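Local coordinates for protein SaTIE-TED (Staphylococcus aureus, PDB 6FX6) that is a cell-wall-anchored surface protein's thioester domain, of unestablished function but probably able, like other bacterial thioester domains, to attach covalently to host targets, at residues Thr79-Phe84 / Gln101-Glu106; Asp91-Gln96 / Glu122-Asp127. All blocks are in the same frame, centred on the assembly; numbering follows the deposited sequence.

Contact 1: residues Thr79-Phe84 / Gln101-Glu106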
ATOM      1  N   THR A  79       2.020   3.505   3.942  1.00 36.74           N
ATOM      2  CA  THR A  79       0.951   3.118   3.018  1.00 37.28           C
ATOM      3  C   THR A  79       1.269   1.792   2.313  1.00 37.08           C
ATOM      4  O   THR A  79       0.361   0.994   2.060  1.00 36.36           O
ATOM      5  CB  THR A  79       0.639   4.219   1.971  1.00 37.66           C
ATOM      6  OG1 THR A  79       1.800   4.506   1.190  1.00 35.82           O
ATOM      7  CG2 THR A  79       0.160   5.505   2.651  1.00 36.92           C
HETATM    8  N   MSE A  80       2.550   1.560   2.018  1.00 37.81           N
HETATM    9  CA  MSE A  80       3.018   0.288   1.444  1.00 39.73           C
HETATM   10  C   MSE A  80       2.775  -0.865   2.376  1.00 36.35           C
HETATM   11  O   MSE A  80       2.327  -1.932   1.954  1.00 36.80           O
HETATM   12  CB  MSE A  80       4.529   0.266   1.165  1.00 46.66           C
HETATM   13  CG  MSE A  80       5.056   1.303   0.182  1.00 55.39           C
HETATM   14 SE   MSE A  80       4.269   0.983  -1.578  1.00 62.47          SE
HETATM   15  CE  MSE A  80       2.753   2.245  -1.483  1.00 55.04           C
ATOM     16  N   ILE A  81       3.086  -0.668   3.652  1.00 35.15           N
ATOM     17  CA  ILE A  81       2.881  -1.707   4.659  1.00 34.41           C
ATOM     18  C   ILE A  81       1.389  -1.976   4.852  1.00 32.02           C
ATOM     19  O   ILE A  81       0.979  -3.132   4.925  1.00 31.55           O
ATOM     20  CB  ILE A  81       3.559  -1.352   6.002  1.00 35.43           C
ATOM     21  CG1 ILE A  81       5.085  -1.309   5.826  1.00 40.66           C
ATOM     22  CG2 ILE A  81       3.202  -2.379   7.069  1.00 35.86           C
ATOM     23  CD1 ILE A  81       5.810  -0.529   6.899  1.00 42.73           C
ATOM     24  N   SER A  82       0.585  -0.920   4.931  1.00 29.01           N
ATOM     25  CA  SER A  82      -0.856  -1.079   5.034  1.00 28.85           C
ATOM     26  C   SER A  82      -1.396  -1.832   3.816  1.00 29.69           C
ATOM     27  O   SER A  82      -2.104  -2.828   3.964  1.00 26.84           O
ATOM     28  CB  SER A  82      -1.541   0.277   5.174  1.00 31.62           C
ATOM     29  OG  SER A  82      -2.954   0.140   5.218  1.00 31.13           O
ATOM     30  N   HIS A  83      -1.018  -1.380   2.621  1.00 32.10           N
ATOM     31  CA  HIS A  83      -1.542  -1.952   1.379  1.00 32.13           C
ATOM     32  C   HIS A  83      -1.168  -3.426   1.189  1.00 33.05           C
ATOM     33  O   HIS A  83      -2.048  -4.292   1.121  1.00 33.30           O
ATOM     34  CB  HIS A  83      -1.081  -1.135   0.172  1.00 33.02           C
ATOM     35  CG  HIS A  83      -1.572  -1.668  -1.133  1.00 33.27           C
ATOM     36  ND1 HIS A  83      -2.861  -1.469  -1.582  1.00 33.30           N
ATOM     37  CD2 HIS A  83      -0.952  -2.416  -2.075  1.00 34.29           C
ATOM     38  CE1 HIS A  83      -3.008  -2.059  -2.755  1.00 34.25           C
ATOM     39  NE2 HIS A  83      -1.868  -2.647  -3.074  1.00 35.99           N
ATOM     40  N   PHE A  84       0.131  -3.699   1.103  1.00 32.40           N
ATOM     41  CA  PHE A  84       0.619  -5.054   0.836  1.00 35.84           C
ATOM     42  C   PHE A  84       0.496  -5.986   2.035  1.00 35.27           C
ATOM     43  O   PHE A  84       0.323  -7.197   1.862  1.00 36.17           O
ATOM     44  CB  PHE A  84       2.064  -5.019   0.337  1.00 37.96           C
ATOM     45  CG  PHE A  84       2.211  -4.381  -1.010  1.00 41.19           C
ATOM     46  CD1 PHE A  84       1.792  -5.055  -2.156  1.00 44.47           C
ATOM     47  CD2 PHE A  84       2.767  -3.113  -1.148  1.00 40.72           C
ATOM     48  CE1 PHE A  84       1.923  -4.477  -3.410  1.00 46.32           C
ATOM     49  CE2 PHE A  84       2.900  -2.531  -2.400  1.00 42.84           C
ATOM     50  CZ  PHE A  84       2.474  -3.209  -3.530  1.00 45.94           C
ATOM     51  N   GLN A 101      -0.117  -4.131  11.694  1.00 29.00           N
ATOM     52  CA  GLN A 101      -0.120  -3.076  12.720  1.00 28.77           C
ATOM     53  C   GLN A 101       1.209  -3.031  13.462  1.00 28.46           C
ATOM     54  O   GLN A 101       1.736  -1.957  13.722  1.00 27.80           O
ATOM     55  CB  GLN A 101      -1.255  -3.292  13.729  1.00 29.25           C
ATOM     56  CG  GLN A 101      -1.327  -2.270  14.866  1.00 29.53           C
ATOM     57  CD  GLN A 101      -1.670  -0.878  14.392  1.00 30.06           C
ATOM     58  OE1 GLN A 101      -2.844  -0.499  14.362  1.00 30.59           O
ATOM     59  NE2 GLN A 101      -0.652  -0.108  14.013  1.00 26.25           N
HETATM   60  N   MSE A 102       1.730  -4.205  13.813  1.00 28.93           N
HETATM   61  CA  MSE A 102       3.000  -4.299  14.537  1.00 31.90           C
HETATM   62  C   MSE A 102       4.180  -3.811  13.730  1.00 33.66           C
HETATM   63  O   MSE A 102       5.107  -3.215  14.290  1.00 35.02           O
HETATM   64  CB  MSE A 102       3.270  -5.728  15.017  1.00 34.68           C
HETATM   65  CG  MSE A 102       2.599  -5.982  16.364  1.00 34.54           C
HETATM   66 SE   MSE A 102       2.612  -7.916  16.719  1.00 38.78          SE
HETATM   67  CE  MSE A 102       4.541  -8.139  17.061  1.00 40.79           C
ATOM     68  N   LEU A 103       4.166  -4.062  12.419  1.00 34.08           N
ATOM     69  CA  LEU A 103       5.226  -3.585  11.524  1.00 36.76           C
ATOM     70  C   LEU A 103       5.170  -2.069  11.320  1.00 35.80           C
ATOM     71  O   LEU A 103       6.210  -1.408  11.300  1.00 36.85           O
ATOM     72  CB  LEU A 103       5.163  -4.303  10.168  1.00 38.10           C
ATOM     73  CG  LEU A 103       6.292  -3.992   9.167  1.00 39.46           C
ATOM     74  CD1 LEU A 103       7.667  -4.120   9.804  1.00 42.60           C
ATOM     75  CD2 LEU A 103       6.177  -4.903   7.954  1.00 40.39           C
ATOM     76  N   ILE A 104       3.956  -1.538  11.156  1.00 32.81           N
ATOM     77  CA  ILE A 104       3.717  -0.091  11.143  1.00 33.17           C
ATOM     78  C   ILE A 104       4.277   0.535  12.414  1.00 33.89           C
ATOM     79  O   ILE A 104       4.979   1.543  12.354  1.00 38.40           O
ATOM     80  CB  ILE A 104       2.207   0.239  10.982  1.00 31.74           C
ATOM     81  CG1 ILE A 104       1.779  -0.002   9.531  1.00 31.24           C
ATOM     82  CG2 ILE A 104       1.888   1.680  11.386  1.00 32.00           C
ATOM     83  CD1 ILE A 104       0.280  -0.122   9.332  1.00 29.88           C
ATOM     84  N   TRP A 105       3.975  -0.074  13.557  1.00 35.14           N
ATOM     85  CA  TRP A 105       4.463   0.423  14.843  1.00 38.48           C
ATOM     86  C   TRP A 105       5.980   0.338  15.024  1.00 40.33           C
ATOM     87  O   TRP A 105       6.536   1.159  15.745  1.00 41.79           O
ATOM     88  CB  TRP A 105       3.774  -0.288  16.012  1.00 37.79           C
ATOM     89  CG  TRP A 105       2.395   0.186  16.344  1.00 35.53           C
ATOM     90  CD1 TRP A 105       1.727   1.263  15.825  1.00 36.99           C
ATOM     91  CD2 TRP A 105       1.531  -0.383  17.324  1.00 34.25           C
ATOM     92  NE1 TRP A 105       0.490   1.377  16.405  1.00 32.93           N
ATOM     93  CE2 TRP A 105       0.345   0.383  17.333  1.00 33.63           C
ATOM     94  CE3 TRP A 105       1.644  -1.470  18.198  1.00 33.67           C
ATOM     95  CZ2 TRP A 105      -0.731   0.089  18.175  1.00 35.52           C
ATOM     96  CZ3 TRP A 105       0.574  -1.765  19.033  1.00 36.55           C
ATOM     97  CH2 TRP A 105      -0.601  -0.988  19.013  1.00 35.39           C
ATOM     98  N   GLU A 106       6.643  -0.634  14.394  1.00 42.83           N
ATOM     99  CA  GLU A 106       8.118  -0.681  14.402  1.00 48.88           C
ATOM    100  C   GLU A 106       8.742   0.572  13.797  1.00 51.86           C
ATOM    101  O   GLU A 106       9.766   1.041  14.284  1.00 55.96           O
ATOM    102  CB  GLU A 106       8.664  -1.915  13.672  1.00 51.62           C
ATOM    103  CG  GLU A 106       8.488  -3.217  14.440  1.00 54.45           C
ATOM    104  CD  GLU A 106       9.584  -4.245  14.187  1.00 60.07           C
ATOM    105  OE1 GLU A 106      10.774  -3.861  14.166  1.00 66.83           O
ATOM    106  OE2 GLU A 106       9.255  -5.446  14.036  1.00 57.77           O
TER

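Contact 2: residues Asp91-Gln96 / Glu122-Asp127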
ATOM      1  N   ASP A  91      -4.195 -13.134   2.682  1.00 51.41           N
ATOM      2  CA  ASP A  91      -4.508 -13.498   4.063  1.00 47.52           C
ATOM      3  C   ASP A  91      -5.143 -12.301   4.792  1.00 40.64           C
ATOM      4  O   ASP A  91      -4.477 -11.300   5.050  1.00 35.97           O
ATOM      5  CB  ASP A  91      -3.216 -13.962   4.763  1.00 49.62           C
ATOM      6  CG  ASP A  91      -3.446 -14.518   6.172  1.00 52.46           C
ATOM      7  OD1 ASP A  91      -4.587 -14.499   6.672  1.00 51.05           O
ATOM      8  OD2 ASP A  91      -2.461 -14.986   6.785  1.00 55.22           O
ATOM      9  N   GLN A  92      -6.429 -12.429   5.122  1.00 38.51           N
ATOM     10  CA  GLN A  92      -7.169 -11.417   5.887  1.00 37.32           C
ATOM     11  C   GLN A  92      -7.317 -11.781   7.376  1.00 38.62           C
ATOM     12  O   GLN A  92      -8.155 -11.199   8.076  1.00 36.18           O
ATOM     13  CB  GLN A  92      -8.558 -11.211   5.263  1.00 39.10           C
ATOM     14  CG  GLN A  92      -8.531 -10.624   3.859  1.00 42.13           C
ATOM     15  CD  GLN A  92      -8.003  -9.204   3.849  1.00 40.59           C
ATOM     16  OE1 GLN A  92      -8.573  -8.317   4.477  1.00 46.12           O
ATOM     17  NE2 GLN A  92      -6.900  -8.988   3.152  1.00 42.42           N
ATOM     18  N   SER A  93      -6.496 -12.713   7.869  1.00 37.85           N
ATOM     19  CA  SER A  93      -6.621 -13.190   9.242  1.00 38.67           C
ATOM     20  C   SER A  93      -6.311 -12.091  10.247  1.00 37.74           C
ATOM     21  O   SER A  93      -5.586 -11.141   9.948  1.00 37.30           O
ATOM     22  CB  SER A  93      -5.703 -14.392   9.514  1.00 40.01           C
ATOM     23  OG  SER A  93      -4.325 -14.043   9.453  1.00 36.18           O
ATOM     24  N   ASP A  94      -6.881 -12.244  11.436  1.00 36.99           N
ATOM     25  CA  ASP A  94      -6.555 -11.408  12.592  1.00 37.58           C
ATOM     26  C   ASP A  94      -5.046 -11.330  12.817  1.00 35.32           C
ATOM     27  O   ASP A  94      -4.522 -10.277  13.146  1.00 35.84           O
ATOM     28  CB  ASP A  94      -7.230 -11.965  13.854  1.00 38.97           C
ATOM     29  CG  ASP A  94      -8.757 -11.845  13.826  1.00 40.59           C
ATOM     30  OD1 ASP A  94      -9.311 -11.069  13.008  1.00 38.92           O
ATOM     31  OD2 ASP A  94      -9.406 -12.533  14.643  1.00 46.37           O
ATOM     32  N   GLU A  95      -4.355 -12.445  12.613  1.00 37.78           N
ATOM     33  CA  GLU A  95      -2.904 -12.498  12.753  1.00 38.64           C
ATOM     34  C   GLU A  95      -2.188 -11.593  11.734  1.00 34.35           C
ATOM     35  O   GLU A  95      -1.246 -10.897  12.102  1.00 35.50           O
ATOM     36  CB  GLU A  95      -2.395 -13.949  12.653  1.00 43.86           C
ATOM     37  CG  GLU A  95      -2.735 -14.833  13.857  1.00 48.78           C
ATOM     38  CD  GLU A  95      -4.165 -15.375  13.873  1.00 56.00           C
ATOM     39  OE1 GLU A  95      -4.935 -15.129  12.913  1.00 56.05           O
ATOM     40  OE2 GLU A  95      -4.529 -16.052  14.860  1.00 57.83           O
ATOM     41  N   GLN A  96      -2.636 -11.586  10.475  1.00 33.72           N
ATOM     42  CA  GLN A  96      -2.063 -10.677   9.458  1.00 35.36           C
ATOM     43  C   GLN A  96      -2.294  -9.214   9.791  1.00 32.75           C
ATOM     44  O   GLN A  96      -1.377  -8.404   9.658  1.00 38.37           O
ATOM     45  CB  GLN A  96      -2.611 -10.924   8.039  1.00 36.57           C
ATOM     46  CG  GLN A  96      -1.728 -11.735   7.109  1.00 43.24           C
ATOM     47  CD  GLN A  96      -0.301 -11.237   6.976  1.00 41.79           C
ATOM     48  OE1 GLN A  96       0.635 -11.925   7.365  1.00 45.67           O
ATOM     49  NE2 GLN A  96      -0.128 -10.060   6.404  1.00 37.09           N
ATOM     50  N   GLU A 122       7.775 -13.164  12.591  1.00 50.60           N
ATOM     51  CA  GLU A 122       8.969 -12.961  11.776  1.00 56.74           C
ATOM     52  C   GLU A 122       8.738 -13.364  10.320  1.00 56.14           C
ATOM     53  O   GLU A 122       9.184 -12.659   9.416  1.00 58.29           O
ATOM     54  CB  GLU A 122      10.177 -13.694  12.372  1.00 66.20           C
ATOM     55  CG  GLU A 122      10.637 -13.142  13.719  1.00 72.59           C
ATOM     56  CD  GLU A 122      11.006 -11.662  13.670  1.00 77.10           C
ATOM     57  OE1 GLU A 122      11.799 -11.269  12.785  1.00 79.30           O
ATOM     58  OE2 GLU A 122      10.500 -10.890  14.516  1.00 79.80           O
ATOM     59  N   ALA A 123       8.018 -14.466  10.104  1.00 56.13           N
ATOM     60  CA  ALA A 123       7.665 -14.924   8.752  1.00 57.92           C
ATOM     61  C   ALA A 123       6.638 -14.009   8.071  1.00 56.38           C
ATOM     62  O   ALA A 123       6.736 -13.753   6.868  1.00 57.55           O
ATOM     63  CB  ALA A 123       7.156 -16.356   8.788  1.00 60.08           C
ATOM     64  N   ARG A 124       5.657 -13.525   8.834  1.00 52.44           N
ATOM     65  CA  ARG A 124       4.673 -12.568   8.312  1.00 48.51           C
ATOM     66  C   ARG A 124       5.329 -11.242   7.922  1.00 45.71           C
ATOM     67  O   ARG A 124       5.085 -10.724   6.830  1.00 42.64           O
ATOM     68  CB  ARG A 124       3.533 -12.328   9.314  1.00 45.93           C
ATOM     69  CG  ARG A 124       2.516 -13.462   9.369  1.00 48.21           C
ATOM     70  CD  ARG A 124       1.271 -13.081  10.164  1.00 48.03           C
ATOM     71  NE  ARG A 124       0.066 -13.730   9.637  1.00 50.83           N
ATOM     72  CZ  ARG A 124      -0.342 -14.968   9.916  1.00 49.70           C
ATOM     73  NH1 ARG A 124       0.335 -15.750  10.743  1.00 54.90           N
ATOM     74  NH2 ARG A 124      -1.457 -15.430   9.357  1.00 53.43           N
ATOM     75  N   LYS A 125       6.161 -10.714   8.817  1.00 44.24           N
ATOM     76  CA  LYS A 125       6.922  -9.483   8.574  1.00 45.07           C
ATOM     77  C   LYS A 125       7.810  -9.582   7.334  1.00 46.72           C
ATOM     78  O   LYS A 125       7.819  -8.667   6.507  1.00 47.46           O
ATOM     79  CB  LYS A 125       7.792  -9.166   9.793  1.00 48.45           C
ATOM     80  CG  LYS A 125       8.644  -7.908   9.691  1.00 50.65           C
ATOM     81  CD  LYS A 125       9.573  -7.805  10.886  1.00 53.62           C
ATOM     82  CE  LYS A 125      10.427  -6.552  10.814  1.00 57.83           C
ATOM     83  NZ  LYS A 125      11.276  -6.398  12.025  1.00 61.68           N
ATOM     84  N   ALA A 126       8.551 -10.685   7.219  1.00 46.77           N
ATOM     85  CA  ALA A 126       9.481 -10.903   6.099  1.00 50.68           C
ATOM     86  C   ALA A 126       8.782 -10.879   4.736  1.00 49.33           C
ATOM     87  O   ALA A 126       9.272 -10.243   3.805  1.00 49.74           O
ATOM     88  CB  ALA A 126      10.244 -12.216   6.278  1.00 52.93           C
ATOM     89  N   ASP A 127       7.636 -11.553   4.633  1.00 50.65           N
ATOM     90  CA  ASP A 127       6.846 -11.565   3.394  1.00 53.07           C
ATOM     91  C   ASP A 127       6.322 -10.173   3.021  1.00 47.49           C
ATOM     92  O   ASP A 127       6.213  -9.860   1.834  1.00 48.07           O
ATOM     93  CB  ASP A 127       5.674 -12.565   3.471  1.00 56.60           C
ATOM     94  CG  ASP A 127       5.238 -13.073   2.091  1.00 64.61           C
ATOM     95  OD1 ASP A 127       6.047 -13.760   1.425  1.00 72.42           O
ATOM     96  OD2 ASP A 127       4.087 -12.795   1.674  1.00 60.29           O
TER
HETATM   97  O   HOH W   1       2.832 -11.594   5.638  1.00 37.22           O

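Contact 1: residues Thr79-Phe84 / Gln101-Glu106
Ile81 and Ile104 lie nearest each other where two antiparallel helices pack, their axes 9.6 Å apart and 171° between directions, with the two CA atoms 6.7 Å from one another. These are the neighbouring helices 72-87 and 94-107, joined by a short connection into a helical hairpin inside the thioester domain. Gln101, on the side of helix 94-107 away from this seam, hydrogen-bonds through OE1 to Cys47 N, consistent with the Cys-Gln thioester pair of other such domains. The meeting is purely apolar and small, about 176 Å² in all, and all the touching residues are buried. With CG1 anti to the carbonyl carbon (chi1 -65°), Ile81 CG2 is left anti to the backbone N and reaches the partner helix, 3.7 Å from Ile104 CG1 and 4.0 Å from Leu103 CD2. The two isoleucines slide past one another in opposite directions, whereas Ile81 and Leu103 cross at about a right angle. A branched CB suits Ile81, because it offers a methyl close to the backbone while the longer CG1 arm carries CD1 toward Leu103. Ser82, small enough to sit beside this seam, lets the end of Ile104 come close to the backbone. Phe46 of strand 43-47 touches both Ser82 and Ile104, and Leu103 also meets Ile128 of helix 121-134. At its far reach, Ile81 CD1 ends 4.2 Å from Leu103 CG.

Contact 2: residues Asp91-Gln96 / Glu122-Asp127
The guanidinium of Arg124 has Glu95 CB over the centre of one face, 3.6 Å above the plane, and at its edge Asp91 OD2 and Gln96 CG. Asp91 OD2 takes a salt-bridging hydrogen bond from Arg124 NH2 at 2.8 Å, on the syn side of the carboxylate; the bond is bent to 133°, with the two planes 59° apart. The other oxygen, Asp91 OD1, accepts from both Ser93 N and Ser93 OG on one face of the carboxylate. The bond from Ser93 N makes an Asx turn, for which aspartate's short arm is suited; with the Ser93 OG bond it helps hold the carboxylate's rotation. Ser93 is also the N-cap of helix 94-107: its OG, turned between the backbone N and the carbonyl carbon (chi1 66°), accepts from Gln96 N at 3.2 Å. Gln96 OE1 lies 3.0 Å from Arg124 NE, the Gln96 amide and the guanidinium nearly coplanar, and accepts a hydrogen bond from a water that also donates to Arg124 O, while Gln96 NE2 donates to Gly85 O. Glu95 lends Arg124 its aliphatic CB, and its carboxylate turns away to a salt bridge with Lys15. The long arginine thus spans from helix 121-134 to the start of helix 94-107, also touches Ala99, a turn further on, and through NH1 bonds Leu119 O in the loop following strand 111-115.

Overall arrangement
Helix 94-107 is common to both contacts: its first turn and the residues leading into it belong to contact 2, its later turns to contact 1. Their centres are 11 Å apart. Contact 1 joins 72-87 to 94-107 and contact 2 joins 94-107 to 121-134, so the three helices are tied in succession; along the chain the segments alternate, 79-84, 91-96, 101-106, 122-127. A salt bridge between Glu106 OE2 and Lys125 NZ, 3.0 Å, and packing of Leu103 on the same lysine join the two directly. Contact 1 is buried and apolar; contact 2 is polar and nearer the surface. Together they gather the thioester domain's three helices around 94-107, whose Gln101 hydrogen-bonds Cys47 of strand 43-47, probably the thioester pair.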